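Local coordinates for cupin 2, conserved barrel domain protein (Shewanella frigidimarina NCIMB 400, PDB 3D82) that is of uncharacterised function but binds a nickel ion in a small cupin beta-barrel, consistent with a metal-dependent role, at residues F9-R23 against Q32-W44. Sequence-based numbering, arbitrary orientation.
Sequences FNDKFSLFNQHWSPR and QFKLVKVEGEFVW
Lys-37 reaches from strand 32-39 of the cupin barrel to the end of helix 9-14 and the loop after it, where its ammonium grips one backbone carbonyl from each. NZ donates to Phe-16 O at 2.7 Å, in the carbonyl plane, and to Phe-13 O at 2.8 Å, sitting above the plane of that second carbonyl; Asn-17 OD1 adds a weak third bond. The chain gets there fully extended beyond CG, its CG and CD running past Phe-16 CE2. Beside it, Leu-35 sets CD1 squarely over the centre of the Phe-13 ring, a CH-pi contact of 3.8 Å to the centroid, while CD2 meets Phe-13 CZ.

At the far end of the strand the Trp-20 indole is sandwiched: Val-38 CG1 lies over one face, 3.5 Å from Trp-20 CE3, and Phe-42 CD1 over the other. The Phe-42 ring is tilted only 20° from the indole but slid aside, with little overlap. Were Trp-20 an alanine, Val-38 and Phe-42 would probably face a gap, and Glu-39 O would lose its weak bond from the indole NE1.

Behind these side chains, Arg-23 and Leu-35 form an antiparallel hydrogen-bonded pair, joining strand 23-28 to its neighbour. Trp-20 N donates to Lys-37 O at 2.8 Å. His-19 NE2 is hydrogen-bonded to Glu-93 and its ND1 to a water, which together hold the imidazole with CD2 against Lys-37 CB. Where the loop bows away from the strand, another water bridges it: it donates to Gln-18 O at 2.7 Å and accepts from Ser-21 N and Lys-37 N.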
ATOM      1  N   PHE D   9      10.711   0.057  -1.497  1.00 50.62           N
ATOM      2  CA  PHE D   9      10.507   0.063  -0.038  1.00 51.01           C
ATOM      3  C   PHE D   9      11.773  -0.269   0.744  1.00 51.28           C
ATOM      4  O   PHE D   9      12.074   0.446   1.688  1.00 50.89           O
ATOM      5  CB  PHE D   9       9.352  -0.833   0.389  1.00 51.47           C
ATOM      6  CG  PHE D   9       8.051  -0.516  -0.296  1.00 50.71           C
ATOM      7  CD1 PHE D   9       7.516   0.773  -0.230  1.00 51.19           C
ATOM      8  CD2 PHE D   9       7.345  -1.501  -0.977  1.00 51.85           C
ATOM      9  CE1 PHE D   9       6.297   1.086  -0.858  1.00 51.73           C
ATOM     10  CE2 PHE D   9       6.111  -1.196  -1.600  1.00 51.61           C
ATOM     11  CZ  PHE D   9       5.601   0.109  -1.525  1.00 50.88           C
ATOM     12  N   ASN D  10      12.526  -1.299   0.325  1.00 52.91           N
ATOM     13  CA  ASN D  10      13.790  -1.663   0.996  0.50 51.90           C
ATOM     14  C   ASN D  10      14.786  -0.500   0.982  1.00 52.40           C
ATOM     15  O   ASN D  10      15.443  -0.244   2.005  1.00 52.92           O
ATOM     16  CB  ASN D  10      14.446  -2.895   0.353  0.50 52.45           C
ATOM     17  CG  ASN D  10      15.663  -3.410   1.147  0.50 49.81           C
ATOM     18  OD1 ASN D  10      15.542  -3.761   2.312  0.50 49.53           O
ATOM     19  ND2 ASN D  10      16.820  -3.468   0.503  0.50 48.58           N
ATOM     20  N   ASP D  11      14.906   0.181  -0.171  1.00 51.84           N
ATOM     21  CA  ASP D  11      15.848   1.285  -0.298  0.50 52.04           C
ATOM     22  C   ASP D  11      15.481   2.424   0.686  1.00 51.42           C
ATOM     23  O   ASP D  11      16.363   2.969   1.356  1.00 50.48           O
ATOM     24  CB  ASP D  11      15.940   1.746  -1.763  0.50 52.27           C
ATOM     25  CG  ASP D  11      16.459   0.637  -2.726  0.50 54.98           C
ATOM     26  OD1 ASP D  11      16.932  -0.445  -2.281  0.50 48.94           O
ATOM     27  OD2 ASP D  11      16.380   0.863  -3.954  0.50 55.59           O
ATOM     28  N   LYS D  12      14.186   2.724   0.802  1.00 51.45           N
ATOM     29  CA  LYS D  12      13.708   3.766   1.730  1.00 50.95           C
ATOM     30  C   LYS D  12      13.875   3.362   3.187  1.00 50.77           C
ATOM     31  O   LYS D  12      14.314   4.182   3.989  1.00 50.49           O
ATOM     32  CB  LYS D  12      12.264   4.176   1.414  1.00 50.63           C
ATOM     33  CG  LYS D  12      12.069   4.737  -0.004  1.00 52.36           C
ATOM     34  CD  LYS D  12      12.873   5.976  -0.232  1.00 52.01           C
ATOM     35  CE  LYS D  12      12.534   6.626  -1.526  1.00 57.70           C
ATOM     36  NZ  LYS D  12      13.491   7.758  -1.791  1.00 60.29           N
ATOM     37  N   PHE D  13      13.561   2.105   3.522  1.00 51.10           N
ATOM     38  CA  PHE D  13      13.789   1.598   4.892  1.00 51.58           C
ATOM     39  C   PHE D  13      15.268   1.632   5.310  1.00 51.83           C
ATOM     40  O   PHE D  13      15.566   1.865   6.486  1.00 51.89           O
ATOM     41  CB  PHE D  13      13.253   0.170   5.100  1.00 52.10           C
ATOM     42  CG  PHE D  13      11.778   0.095   5.332  1.00 49.86           C
ATOM     43  CD1 PHE D  13      11.215   0.660   6.486  1.00 51.16           C
ATOM     44  CD2 PHE D  13      10.957  -0.610   4.457  1.00 49.07           C
ATOM     45  CE1 PHE D  13       9.824   0.584   6.719  1.00 48.88           C
ATOM     46  CE2 PHE D  13       9.583  -0.712   4.675  1.00 49.26           C
ATOM     47  CZ  PHE D  13       9.008  -0.115   5.803  1.00 51.22           C
ATOM     48  N   SER D  14      16.187   1.428   4.365  1.00 52.78           N
ATOM     49  CA  SER D  14      17.625   1.482   4.694  1.00 52.82           C
ATOM     50  C   SER D  14      18.158   2.908   4.995  1.00 53.29           C
ATOM     51  O   SER D  14      19.226   3.032   5.598  1.00 53.45           O
ATOM     52  CB  SER D  14      18.474   0.815   3.606  1.00 53.82           C
ATOM     53  OG  SER D  14      18.432   1.565   2.412  1.00 56.27           O
ATOM     54  N   LEU D  15      17.425   3.960   4.604  1.00 53.48           N
ATOM     55  CA  LEU D  15      17.841   5.355   4.868  1.00 53.73           C
ATOM     56  C   LEU D  15      17.738   5.802   6.337  1.00 54.84           C
ATOM     57  O   LEU D  15      18.275   6.867   6.691  1.00 55.63           O
ATOM     58  CB  LEU D  15      17.032   6.340   4.002  1.00 53.68           C
ATOM     59  CG  LEU D  15      17.238   6.289   2.488  1.00 56.39           C
ATOM     60  CD1 LEU D  15      16.230   7.164   1.760  1.00 50.13           C
ATOM     61  CD2 LEU D  15      18.694   6.699   2.137  1.00 52.17           C
ATOM     62  N   PHE D  16      17.038   5.044   7.187  1.00 54.22           N
ATOM     63  CA  PHE D  16      16.891   5.435   8.589  1.00 53.53           C
ATOM     64  C   PHE D  16      16.756   4.246   9.534  1.00 53.82           C
ATOM     65  O   PHE D  16      16.253   3.182   9.150  1.00 54.19           O
ATOM     66  CB  PHE D  16      15.670   6.356   8.727  1.00 52.82           C
ATOM     67  CG  PHE D  16      14.354   5.667   8.479  1.00 51.32           C
ATOM     68  CD1 PHE D  16      13.845   5.538   7.185  1.00 51.66           C
ATOM     69  CD2 PHE D  16      13.610   5.143   9.551  1.00 50.82           C
ATOM     70  CE1 PHE D  16      12.630   4.885   6.967  1.00 50.02           C
ATOM     71  CE2 PHE D  16      12.397   4.497   9.344  1.00 48.98           C
ATOM     72  CZ  PHE D  16      11.898   4.372   8.061  1.00 49.99           C
ATOM     73  N   ASN D  17      17.234   4.439  10.763  1.00 54.00           N
ATOM     74  CA  ASN D  17      17.095   3.464  11.832  1.00 54.14           C
ATOM     75  C   ASN D  17      16.239   3.959  12.996  1.00 53.24           C
ATOM     76  O   ASN D  17      15.865   3.145  13.834  1.00 53.99           O
ATOM     77  CB  ASN D  17      18.479   3.004  12.298  1.00 55.06           C
ATOM     78  CG  ASN D  17      19.190   2.132  11.250  1.00 60.07           C
ATOM     79  OD1 ASN D  17      18.549   1.405  10.472  1.00 67.10           O
ATOM     80  ND2 ASN D  17      20.509   2.189  11.240  1.00 63.00           N
ATOM     81  N   GLN D  18      15.898   5.255  13.036  1.00 52.58           N
ATOM     82  CA  GLN D  18      15.093   5.826  14.116  1.00 52.67           C
ATOM     83  C   GLN D  18      13.701   5.231  14.122  1.00 52.10           C
ATOM     84  O   GLN D  18      13.058   5.162  13.079  1.00 51.04           O
ATOM     85  CB  GLN D  18      14.974   7.347  13.968  1.00 54.37           C
ATOM     86  CG  GLN D  18      14.175   8.050  15.083  1.00 58.32           C
ATOM     87  CD  GLN D  18      14.779   7.888  16.456  1.00 61.05           C
ATOM     88  OE1 GLN D  18      15.947   8.208  16.655  1.00 65.05           O
ATOM     89  NE2 GLN D  18      13.982   7.414  17.419  1.00 60.71           N
ATOM     90  N   HIS D  19      13.250   4.831  15.307  1.00 50.79           N
ATOM     91  CA  HIS D  19      11.958   4.206  15.487  1.00 51.06           C
ATOM     92  C   HIS D  19      10.864   5.247  15.716  1.00 50.83           C
ATOM     93  O   HIS D  19      11.154   6.396  16.099  1.00 50.49           O
ATOM     94  CB  HIS D  19      12.016   3.210  16.657  1.00 51.81           C
ATOM     95  CG  HIS D  19      12.750   1.940  16.350  1.00 53.04           C
ATOM     96  ND1 HIS D  19      12.803   0.889  17.238  1.00 52.89           N
ATOM     97  CD2 HIS D  19      13.390   1.522  15.230  1.00 53.82           C
ATOM     98  CE1 HIS D  19      13.488  -0.101  16.697  1.00 55.40           C
ATOM     99  NE2 HIS D  19      13.840   0.252  15.474  1.00 53.52           N
ATOM    100  N   TRP D  20       9.622   4.829  15.454  1.00 49.78           N
ATOM    101  CA  TRP D  20       8.382   5.641  15.666  1.00 50.32           C
ATOM    102  C   TRP D  20       8.385   7.044  15.015  1.00 49.67           C
ATOM    103  O   TRP D  20       7.758   7.988  15.516  1.00 47.41           O
ATOM    104  CB  TRP D  20       8.126   5.785  17.173  1.00 50.76           C
ATOM    105  CG  TRP D  20       8.006   4.496  17.919  1.00 50.33           C
ATOM    106  CD1 TRP D  20       8.906   3.968  18.789  1.00 50.98           C
ATOM    107  CD2 TRP D  20       6.914   3.586  17.866  1.00 47.20           C
ATOM    108  NE1 TRP D  20       8.443   2.778  19.292  1.00 49.71           N
ATOM    109  CE2 TRP D  20       7.221   2.516  18.746  1.00 50.41           C
ATOM    110  CE3 TRP D  20       5.695   3.572  17.173  1.00 51.25           C
ATOM    111  CZ2 TRP D  20       6.359   1.432  18.939  1.00 50.99           C
ATOM    112  CZ3 TRP D  20       4.835   2.490  17.360  1.00 52.37           C
ATOM    113  CH2 TRP D  20       5.174   1.435  18.241  1.00 51.13           C
ATOM    114  N   SER D  21       9.107   7.164  13.905  1.00 50.05           N
ATOM    115  CA  SER D  21       9.319   8.427  13.215  1.00 50.20           C
ATOM    116  C   SER D  21       9.001   8.185  11.758  1.00 51.11           C
ATOM    117  O   SER D  21       9.888   7.774  11.000  1.00 52.25           O
ATOM    118  CB  SER D  21      10.736   8.897  13.446  1.00 50.59           C
ATOM    119  OG  SER D  21      10.916   9.088  14.817  1.00 49.47           O
ATOM    120  N   PRO D  22       7.715   8.361  11.381  1.00 51.23           N
ATOM    121  CA  PRO D  22       7.318   8.072  10.010  1.00 53.14           C
ATOM    122  C   PRO D  22       7.986   8.957   8.963  1.00 54.08           C
ATOM    123  O   PRO D  22       8.134  10.158   9.179  1.00 56.05           O
ATOM    124  CB  PRO D  22       5.779   8.235  10.029  1.00 52.65           C
ATOM    125  CG  PRO D  22       5.396   8.157  11.466  1.00 50.84           C
ATOM    126  CD  PRO D  22       6.547   8.757  12.203  1.00 52.14           C
ATOM    127  N   ARG D  23       8.444   8.337   7.875  1.00 54.34           N
ATOM    128  CA  ARG D  23       9.088   9.038   6.776  1.00 55.45           C
ATOM    129  C   ARG D  23       8.142   8.986   5.580  1.00 53.44           C
ATOM    130  O   ARG D  23       7.826   7.901   5.114  1.00 52.06           O
ATOM    131  CB  ARG D  23      10.397   8.359   6.401  1.00 56.98           C
ATOM    132  CG  ARG D  23      11.448   8.352   7.499  1.00 65.54           C
ATOM    133  CD  ARG D  23      12.034   9.731   7.795  1.00 72.79           C
ATOM    134  NE  ARG D  23      13.350   9.579   8.417  1.00 71.80           N
ATOM    135  CZ  ARG D  23      13.606   9.430   9.725  1.00 73.58           C
ATOM    136  NH1 ARG D  23      12.644   9.418  10.658  1.00 68.41           N
ATOM    137  NH2 ARG D  23      14.874   9.295  10.108  1.00 73.31           N
ATOM    138  N   GLN D  32      -0.685  10.667   2.184  1.00 54.11           N
ATOM    139  CA  GLN D  32       0.749  10.359   2.298  1.00 54.17           C
ATOM    140  C   GLN D  32       0.959   8.878   2.614  1.00 53.67           C
ATOM    141  O   GLN D  32       0.157   8.279   3.339  1.00 54.33           O
ATOM    142  CB  GLN D  32       1.376  11.207   3.381  1.00 54.99           C
ATOM    143  CG  GLN D  32       1.437  12.709   3.021  1.00 54.28           C
ATOM    144  CD  GLN D  32       2.013  13.549   4.117  1.00 56.35           C
ATOM    145  OE1 GLN D  32       1.780  13.291   5.299  1.00 58.07           O
ATOM    146  NE2 GLN D  32       2.769  14.580   3.739  1.00 52.88           N
ATOM    147  N   PHE D  33       2.009   8.307   2.023  1.00 52.13           N
ATOM    148  CA  PHE D  33       2.457   6.931   2.279  1.00 51.44           C
ATOM    149  C   PHE D  33       3.680   7.168   3.144  1.00 51.33           C
ATOM    150  O   PHE D  33       4.567   7.912   2.741  1.00 49.06           O
ATOM    151  CB  PHE D  33       2.845   6.206   0.990  1.00 51.08           C
ATOM    152  CG  PHE D  33       1.665   5.873   0.119  1.00 50.71           C
ATOM    153  CD1 PHE D  33       0.976   6.876  -0.560  1.00 49.01           C
ATOM    154  CD2 PHE D  33       1.248   4.551  -0.027  1.00 52.86           C
ATOM    155  CE1 PHE D  33      -0.138   6.581  -1.340  1.00 52.22           C
ATOM    156  CE2 PHE D  33       0.135   4.235  -0.841  1.00 53.98           C
ATOM    157  CZ  PHE D  33      -0.563   5.268  -1.477  1.00 49.50           C
ATOM    158  N   LYS D  34       3.710   6.552   4.319  1.00 51.51           N
ATOM    159  CA  LYS D  34       4.778   6.781   5.295  1.00 52.45           C
ATOM    160  C   LYS D  34       5.345   5.465   5.770  1.00 51.65           C
ATOM    161  O   LYS D  34       4.587   4.574   6.135  1.00 51.65           O
ATOM    162  CB  LYS D  34       4.208   7.557   6.493  1.00 53.74           C
ATOM    163  CG  LYS D  34       3.856   9.008   6.161  1.00 58.22           C
ATOM    164  CD  LYS D  34       2.579   9.518   6.800  1.00 66.45           C
ATOM    165  CE  LYS D  34       2.660   9.913   8.228  1.00 71.41           C
ATOM    166  NZ  LYS D  34       1.273  10.370   8.689  1.00 71.90           N
ATOM    167  N   LEU D  35       6.669   5.385   5.827  1.00 51.37           N
ATOM    168  CA  LEU D  35       7.369   4.204   6.331  1.00 51.09           C
ATOM    169  C   LEU D  35       7.777   4.460   7.757  1.00 50.70           C
ATOM    170  O   LEU D  35       8.198   5.570   8.093  1.00 51.45           O
ATOM    171  CB  LEU D  35       8.595   3.872   5.485  1.00 49.68           C
ATOM    172  CG  LEU D  35       8.338   3.462   4.035  1.00 49.45           C
ATOM    173  CD1 LEU D  35       9.657   2.990   3.456  1.00 49.70           C
ATOM    174  CD2 LEU D  35       7.260   2.391   3.872  1.00 50.57           C
ATOM    175  N   VAL D  36       7.657   3.435   8.595  1.00 50.37           N
ATOM    176  CA  VAL D  36       8.025   3.534  10.003  1.00 49.92           C
ATOM    177  C   VAL D  36       8.709   2.227  10.456  1.00 50.45           C
ATOM    178  O   VAL D  36       8.365   1.136   9.975  1.00 50.21           O
ATOM    179  CB  VAL D  36       6.762   3.777  10.916  1.00 49.86           C
ATOM    180  CG1 VAL D  36       7.138   4.540  12.180  1.00 46.08           C
ATOM    181  CG2 VAL D  36       5.626   4.537  10.185  1.00 50.00           C
ATOM    182  N   LYS D  37       9.693   2.358  11.345  1.00 50.49           N
ATOM    183  CA  LYS D  37      10.313   1.234  12.034  1.00 50.57           C
ATOM    184  C   LYS D  37       9.791   1.331  13.469  1.00 50.98           C
ATOM    185  O   LYS D  37       9.863   2.403  14.074  1.00 50.82           O
ATOM    186  CB  LYS D  37      11.842   1.297  11.964  1.00 50.91           C
ATOM    187  CG  LYS D  37      12.361   0.944  10.580  1.00 49.54           C
ATOM    188  CD  LYS D  37      13.860   1.054  10.469  1.00 50.24           C
ATOM    189  CE  LYS D  37      14.315   0.631   9.082  1.00 49.36           C
ATOM    190  NZ  LYS D  37      15.821   0.529   8.990  1.00 44.23           N
ATOM    191  N   VAL D  38       9.208   0.245  13.992  1.00 50.85           N
ATOM    192  CA  VAL D  38       8.616   0.246  15.339  1.00 50.76           C
ATOM    193  C   VAL D  38       9.099  -0.935  16.188  1.00 51.41           C
ATOM    194  O   VAL D  38       9.383  -2.006  15.664  1.00 51.44           O
ATOM    195  CB  VAL D  38       7.067   0.283  15.265  1.00 51.68           C
ATOM    196  CG1 VAL D  38       6.596   1.542  14.528  1.00 48.22           C
ATOM    197  CG2 VAL D  38       6.485  -0.964  14.584  1.00 50.20           C
ATOM    198  N   GLU D  39       9.232  -0.706  17.492  1.00 50.98           N
ATOM    199  CA  GLU D  39       9.600  -1.755  18.451  1.00 51.68           C
ATOM    200  C   GLU D  39       9.099  -1.331  19.834  1.00 51.54           C
ATOM    201  O   GLU D  39       9.215  -0.169  20.191  1.00 51.73           O
ATOM    202  CB  GLU D  39      11.110  -2.011  18.462  1.00 51.76           C
ATOM    203  CG  GLU D  39      11.487  -3.257  19.276  1.00 52.69           C
ATOM    204  CD  GLU D  39      12.946  -3.667  19.164  1.00 53.85           C
ATOM    205  OE1 GLU D  39      13.645  -3.243  18.221  1.00 57.29           O
ATOM    206  OE2 GLU D  39      13.385  -4.447  20.034  1.00 59.63           O
ATOM    207  N   GLY D  40       8.555  -2.267  20.599  1.00 50.75           N
ATOM    208  CA  GLY D  40       7.956  -1.952  21.893  1.00 51.30           C
ATOM    209  C   GLY D  40       6.537  -1.471  21.662  1.00 51.70           C
ATOM    210  O   GLY D  40       5.943  -1.730  20.606  1.00 51.53           O
ATOM    211  N   GLU D  41       6.011  -0.736  22.633  1.00 51.96           N
ATOM    212  CA  GLU D  41       4.627  -0.254  22.609  1.00 52.54           C
ATOM    213  C   GLU D  41       4.494   1.228  22.321  1.00 51.43           C
ATOM    214  O   GLU D  41       5.332   2.017  22.735  1.00 51.12           O
ATOM    215  CB  GLU D  41       3.988  -0.509  23.971  1.00 52.70           C
ATOM    216  CG  GLU D  41       3.990  -1.987  24.371  1.00 55.96           C
ATOM    217  CD  GLU D  41       3.188  -2.284  25.619  1.00 56.64           C
ATOM    218  OE1 GLU D  41       2.287  -1.484  25.996  1.00 63.54           O
ATOM    219  OE2 GLU D  41       3.460  -3.354  26.213  1.00 65.97           O
ATOM    220  N   PHE D  42       3.398   1.599  21.658  1.00 51.00           N
ATOM    221  CA  PHE D  42       3.058   2.991  21.393  1.00 50.88           C
ATOM    222  C   PHE D  42       2.145   3.430  22.574  1.00 50.83           C
ATOM    223  O   PHE D  42       2.320   2.951  23.698  1.00 51.06           O
ATOM    224  CB  PHE D  42       2.406   3.112  19.990  1.00 51.80           C
ATOM    225  CG  PHE D  42       2.390   4.542  19.411  1.00 50.05           C
ATOM    226  CD1 PHE D  42       3.563   5.292  19.293  1.00 51.83           C
ATOM    227  CD2 PHE D  42       1.196   5.106  18.952  1.00 52.95           C
ATOM    228  CE1 PHE D  42       3.548   6.606  18.761  1.00 50.74           C
ATOM    229  CE2 PHE D  42       1.164   6.418  18.425  1.00 52.44           C
ATOM    230  CZ  PHE D  42       2.346   7.162  18.323  1.00 52.90           C
ATOM    231  N   VAL D  43       1.194   4.332  22.328  1.00 50.32           N
ATOM    232  CA  VAL D  43       0.244   4.838  23.311  1.00 48.37           C
ATOM    233  C   VAL D  43      -1.154   4.669  22.725  1.00 48.73           C
ATOM    234  O   VAL D  43      -1.313   4.541  21.516  1.00 48.91           O
ATOM    235  CB  VAL D  43       0.506   6.353  23.636  1.00 48.62           C
ATOM    236  CG1 VAL D  43       1.806   6.532  24.473  1.00 45.93           C
ATOM    237  CG2 VAL D  43       0.528   7.233  22.336  1.00 45.06           C
ATOM    238  N   TRP D  44      -2.154   4.658  23.601  1.00 49.32           N
ATOM    239  CA  TRP D  44      -3.547   4.603  23.203  1.00 49.77           C
ATOM    240  C   TRP D  44      -3.941   5.958  22.632  1.00 49.84           C
ATOM    241  O   TRP D  44      -3.806   6.977  23.293  1.00 49.85           O
ATOM    242  CB  TRP D  44      -4.452   4.294  24.390  1.00 49.75           C
ATOM    243  CG  TRP D  44      -4.294   2.927  24.911  1.00 51.93           C
ATOM    244  CD1 TRP D  44      -3.579   2.544  26.006  1.00 51.05           C
ATOM    245  CD2 TRP D  44      -4.876   1.742  24.371  1.00 50.50           C
ATOM    246  NE1 TRP D  44      -3.677   1.191  26.175  1.00 49.73           N
ATOM    247  CE2 TRP D  44      -4.480   0.673  25.200  1.00 49.99           C
ATOM    248  CE3 TRP D  44      -5.711   1.482  23.275  1.00 50.45           C
ATOM    249  CZ2 TRP D  44      -4.872  -0.646  24.956  1.00 49.88           C
ATOM    250  CZ3 TRP D  44      -6.099   0.177  23.031  1.00 50.70           C
ATOM    251  CH2 TRP D  44      -5.680  -0.874  23.874  1.00 51.16           C
TER
HETATM  252  O   HOH W   1      10.568   5.269  12.144  1.00 39.82           O
HETATM  253  O   HOH W   2      11.699   1.307  19.728  1.00 55.02           O